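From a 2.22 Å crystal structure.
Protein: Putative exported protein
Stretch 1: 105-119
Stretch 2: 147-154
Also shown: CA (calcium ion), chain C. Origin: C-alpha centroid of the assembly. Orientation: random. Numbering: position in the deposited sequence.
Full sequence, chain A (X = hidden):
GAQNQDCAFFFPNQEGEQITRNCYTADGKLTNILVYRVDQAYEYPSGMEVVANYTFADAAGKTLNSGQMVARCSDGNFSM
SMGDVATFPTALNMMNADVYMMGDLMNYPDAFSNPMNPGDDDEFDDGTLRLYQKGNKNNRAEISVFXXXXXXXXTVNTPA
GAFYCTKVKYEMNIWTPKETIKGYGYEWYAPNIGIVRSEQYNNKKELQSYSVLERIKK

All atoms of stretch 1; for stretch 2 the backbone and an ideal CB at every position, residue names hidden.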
# COMPACT_ATOMS: atom_id res chain seq x y z
N LEU A 105 1.06 -0.29 3.66
CA LEU A 105 2.36 0.22 4.04
C LEU A 105 2.22 0.27 5.56
O LEU A 105 1.28 0.86 6.07
CB LEU A 105 2.63 1.62 3.46
CG LEU A 105 2.74 1.75 1.95
CD1 LEU A 105 2.92 3.20 1.58
CD2 LEU A 105 3.89 0.88 1.45
N MSE A 106 3.12 -0.38 6.28
CA MSE A 106 3.08 -0.42 7.72
C MSE A 106 4.14 0.52 8.33
O MSE A 106 5.30 0.54 7.90
CB MSE A 106 3.34 -1.85 8.18
CG MSE A 106 3.16 -2.05 9.65
SE MSE A 106 2.79 -3.96 9.98
CE MSE A 106 4.52 -4.56 9.81
N ASN A 107 3.75 1.22 9.38
CA ASN A 107 4.59 2.23 10.02
C ASN A 107 5.57 1.64 11.05
O ASN A 107 5.29 0.62 11.68
CB ASN A 107 3.72 3.30 10.68
CG ASN A 107 3.05 2.78 11.95
OD1 ASN A 107 2.40 1.72 11.96
ND2 ASN A 107 3.26 3.48 13.04
N TYR A 108 6.74 2.27 11.19
CA TYR A 108 7.74 1.84 12.16
C TYR A 108 8.18 3.06 12.93
O TYR A 108 8.95 3.86 12.42
CB TYR A 108 8.94 1.15 11.48
CG TYR A 108 8.59 -0.23 11.03
CD1 TYR A 108 7.86 -0.44 9.86
CD2 TYR A 108 8.94 -1.33 11.80
CE1 TYR A 108 7.50 -1.72 9.46
CE2 TYR A 108 8.59 -2.61 11.42
CZ TYR A 108 7.87 -2.80 10.25
OH TYR A 108 7.52 -4.09 9.87
N PRO A 109 7.66 3.23 14.16
CA PRO A 109 8.05 4.39 14.94
C PRO A 109 9.53 4.43 15.29
O PRO A 109 10.22 3.39 15.38
CB PRO A 109 7.23 4.28 16.22
CG PRO A 109 6.32 3.16 16.07
CD PRO A 109 6.71 2.36 14.87
N ASP A 110 9.97 5.65 15.52
CA ASP A 110 11.35 5.96 15.85
C ASP A 110 11.46 6.09 17.36
O ASP A 110 11.30 7.18 17.92
CB ASP A 110 11.71 7.27 15.14
CG ASP A 110 13.13 7.70 15.38
OD1 ASP A 110 13.87 7.00 16.13
OD2 ASP A 110 13.50 8.73 14.79
N ALA A 111 11.70 4.96 18.02
CA ALA A 111 11.89 4.89 19.48
C ALA A 111 13.10 5.71 19.89
O ALA A 111 13.10 6.39 20.92
CB ALA A 111 12.10 3.45 19.91
N PHE A 112 14.11 5.66 19.03
CA PHE A 112 15.43 6.24 19.27
C PHE A 112 15.38 7.75 19.39
O PHE A 112 16.21 8.31 20.07
CB PHE A 112 16.44 5.84 18.17
CG PHE A 112 16.46 4.35 17.82
CD1 PHE A 112 17.10 3.43 18.65
CD2 PHE A 112 15.87 3.88 16.63
CE1 PHE A 112 17.14 2.04 18.31
CE2 PHE A 112 15.90 2.48 16.29
CZ PHE A 112 16.55 1.57 17.13
N SER A 113 14.42 8.40 18.73
CA SER A 113 14.23 9.83 18.90
C SER A 113 13.02 10.10 19.80
O SER A 113 13.10 10.95 20.65
CB SER A 113 14.10 10.56 17.56
OG SER A 113 12.75 10.74 17.16
N ASN A 114 11.91 9.38 19.59
CA ASN A 114 10.70 9.50 20.43
C ASN A 114 10.53 8.30 21.35
O ASN A 114 9.91 7.32 20.97
CB ASN A 114 9.47 9.62 19.54
CG ASN A 114 9.65 10.67 18.50
OD1 ASN A 114 10.59 11.48 18.59
ND2 ASN A 114 8.78 10.67 17.49
N PRO A 115 11.06 8.39 22.59
CA PRO A 115 11.10 7.24 23.48
C PRO A 115 9.73 6.74 23.87
O PRO A 115 8.77 7.51 24.02
CB PRO A 115 11.84 7.78 24.71
CG PRO A 115 11.46 9.20 24.75
CD PRO A 115 11.40 9.63 23.31
N MSE A 116 9.67 5.42 24.02
CA MSE A 116 8.47 4.71 24.32
C MSE A 116 8.68 3.91 25.56
O MSE A 116 9.77 3.46 25.82
CB MSE A 116 8.14 3.79 23.16
CG MSE A 116 7.69 4.57 21.96
SE MSE A 116 7.35 3.41 20.46
CE MSE A 116 9.15 3.08 19.88
N ASN A 117 7.61 3.74 26.33
CA ASN A 117 7.63 2.84 27.47
C ASN A 117 7.23 1.43 27.00
O ASN A 117 6.43 1.28 26.07
CB ASN A 117 6.70 3.37 28.55
CG ASN A 117 7.23 4.65 29.17
OD1 ASN A 117 8.44 4.82 29.32
ND2 ASN A 117 6.34 5.56 29.53
N PRO A 118 7.83 0.39 27.60
CA PRO A 118 7.43 -0.98 27.30
C PRO A 118 5.91 -1.14 27.39
O PRO A 118 5.31 -0.72 28.38
CB PRO A 118 8.12 -1.80 28.40
CG PRO A 118 9.29 -0.99 28.80
CD PRO A 118 8.98 0.45 28.51
N GLY A 119 5.32 -1.71 26.35
CA GLY A 119 3.89 -1.87 26.27
C GLY A 119 3.22 -0.83 25.43
O GLY A 119 2.07 -1.01 25.07
N UNK A 147 -1.88 -5.51 17.06
CA UNK A 147 -1.48 -5.31 18.43
C UNK A 147 0.04 -5.26 18.56
O UNK A 147 0.59 -5.78 19.49
CB UNK A 147 -2.06 -6.42 19.31
N UNK A 148 0.70 -4.61 17.62
CA UNK A 148 2.14 -4.42 17.72
C UNK A 148 2.38 -3.48 18.92
O UNK A 148 1.60 -2.55 19.17
CB UNK A 148 2.72 -3.85 16.42
N UNK A 149 3.43 -3.75 19.67
CA UNK A 149 3.82 -2.94 20.82
C UNK A 149 5.32 -2.98 21.07
O UNK A 149 6.01 -3.96 20.76
CB UNK A 149 3.08 -3.41 22.07
N UNK A 150 5.78 -1.92 21.69
CA UNK A 150 7.16 -1.72 22.01
C UNK A 150 7.54 -2.61 23.19
O UNK A 150 6.80 -2.70 24.16
CB UNK A 150 7.44 -0.25 22.31
N UNK A 151 8.73 -3.22 23.11
CA UNK A 151 9.29 -4.03 24.20
C UNK A 151 10.50 -3.33 24.83
O UNK A 151 10.51 -3.01 26.01
CB UNK A 151 9.69 -5.41 23.69
N UNK A 152 11.51 -3.06 24.01
CA UNK A 152 12.72 -2.43 24.46
C UNK A 152 13.58 -1.99 23.26
O UNK A 152 13.21 -2.21 22.07
CB UNK A 152 13.50 -3.38 25.37
N UNK A 153 14.71 -1.36 23.57
CA UNK A 153 15.78 -1.17 22.58
C UNK A 153 16.99 -1.89 23.12
O UNK A 153 17.22 -1.89 24.33
CB UNK A 153 16.08 0.31 22.32
N UNK A 154 17.74 -2.56 22.25
CA UNK A 154 18.88 -3.34 22.68
C UNK A 154 19.74 -3.70 21.48
O UNK A 154 19.25 -3.65 20.34
CB UNK A 154 18.43 -4.60 23.42
CA CA C . -0.18 -1.36 25.67

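Position 147 lies in a strand that begins earlier in the chain, with nothing of stretch 1 within 5.5 Å of its ideal CB. Its backbone angles, 56/41, lie in the left-handed region, where glycine, asparagine and aspartate are most at ease. The residue is Asp147, which makes no contact with stretch 1.

At position 148 the CA-to-CB bond points toward stretch 1, yet the ideal CB again has no neighbour within 5.5 Å. Whatever makes contact here must be long. In reach of such a chain lie the carbonyl O and OD1 of Asn107, both acceptors, and the ring of Tyr108. Lysine or arginine could send a donor there; a flat, charged group with several N-H bonds would use the acceptors and the ring together. The residue is Arg148. Its NH2 and NH1 both donate to Asn107 O, at 2.8 Å and 3.0 Å. A weak hydrogen bond runs from NH1 to Asn107 OD1 at 3.1 Å. The guanidinium also makes a cation-pi contact over a face of Tyr108, its NH2 lying 3.6 Å from Tyr108 CE2, while CG of Met106 packs over a face of the guanidinium, 3.2 Å from Arg148 NH1.

Position 149 points sideways, its ideal CB 4.0 Å from Gly119 O. That carbonyl is already bound to the calcium ion, at 2.4 Å from O to CA. Many residues would fit, and acidic ones would suit the nearby cation electrostatically. The residue is Glu149, whose OE1 stops 3.6 Å from Gly119 O; it is not among the ligands of the ion.

Position 150 is the centre of the contact. Its CB points toward stretch 1, 4.1 Å from Met116 SE and 4.2 Å from Asn117 O, and beyond it Ala111, Met116 and Pro118 offer an apolar surface. Leucine, methionine or an aromatic would be reasonable; a flat ring can exploit the Met116 chain best. Phe150, with chi1 t, does so: Met116 CB lies over one ring face, 3.9 Å from the ring centroid, and Met116 CE is 3.4 Å from Phe150 CD1. Ala111 CB comes within 3.8 Å of Phe150 CE1, and Pro118 N lies at the ring edge. The backbone adds a nearly straight hydrogen bond, Gly119 N to Phe150 O at 2.8 Å.

Position 151 points away, so polar or apolar side chains would do, and a beta-branched one suits a strand. Val151 contributes mainly its carbonyl, O lying 3.6 Å from Pro118 CB.

Position 152 also points away, and almost anything would serve. The residue is Thr152, whose OG1 donates a hydrogen bond to the backbone O of position 153, 3.2 Å away.

Position 153 points toward stretch 1 again, with Phe112 CE1 4.5 Å from the ideal CB. A small or beta-branched residue with a methyl, such as valine, isoleucine or threonine, suits it. Thr153 places CG2 4.1 Å from Ala111 CB and 4.3 Å from Phe112 CE1.

Position 154 points away into space free of stretch 1, permitting polar residues; it is Glu154.

Stretch 2 (147-154) DREFVTTE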
# COMPACT_ATOMS: atom_id res chain seq x y z
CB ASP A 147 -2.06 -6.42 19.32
CG ASP A 147 -3.57 -6.30 19.50
OD1 ASP A 147 -4.20 -5.37 18.92
OD2 ASP A 147 -4.14 -7.14 20.22
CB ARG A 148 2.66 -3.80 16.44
CG ARG A 148 2.36 -4.62 15.21
CD ARG A 148 2.32 -3.77 13.95
NE ARG A 148 3.65 -3.34 13.60
CZ ARG A 148 3.99 -2.17 13.06
NH1 ARG A 148 3.11 -1.20 12.75
NH2 ARG A 148 5.28 -1.98 12.82
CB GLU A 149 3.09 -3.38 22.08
CG GLU A 149 3.48 -4.75 22.58
CD GLU A 149 2.68 -5.18 23.81
OE1 GLU A 149 1.74 -4.48 24.22
OE2 GLU A 149 3.01 -6.22 24.37
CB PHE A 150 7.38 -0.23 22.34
CG PHE A 150 8.77 0.10 22.77
CD1 PHE A 150 9.77 0.32 21.83
CD2 PHE A 150 9.08 0.19 24.13
CE1 PHE A 150 11.07 0.63 22.23
CE2 PHE A 150 10.38 0.51 24.53
CZ PHE A 150 11.38 0.72 23.57
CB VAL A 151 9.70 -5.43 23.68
CG1 VAL A 151 10.36 -6.24 24.81
CG2 VAL A 151 8.47 -6.17 23.10
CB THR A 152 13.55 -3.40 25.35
OG1 THR A 152 14.60 -2.68 25.98
CG2 THR A 152 14.17 -4.57 24.53
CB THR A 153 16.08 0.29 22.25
OG1 THR A 153 16.58 0.96 23.41
CG2 THR A 153 14.81 1.00 21.74
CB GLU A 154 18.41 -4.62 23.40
CG GLU A 154 17.61 -5.57 22.49
CD GLU A 154 17.02 -6.79 23.19
OE1 GLU A 154 17.24 -7.00 24.40
OE2 GLU A 154 16.33 -7.57 22.51
O HOH W 1 -0.20 0.79 26.32
O HOH W 2 0.96 -1.20 27.76
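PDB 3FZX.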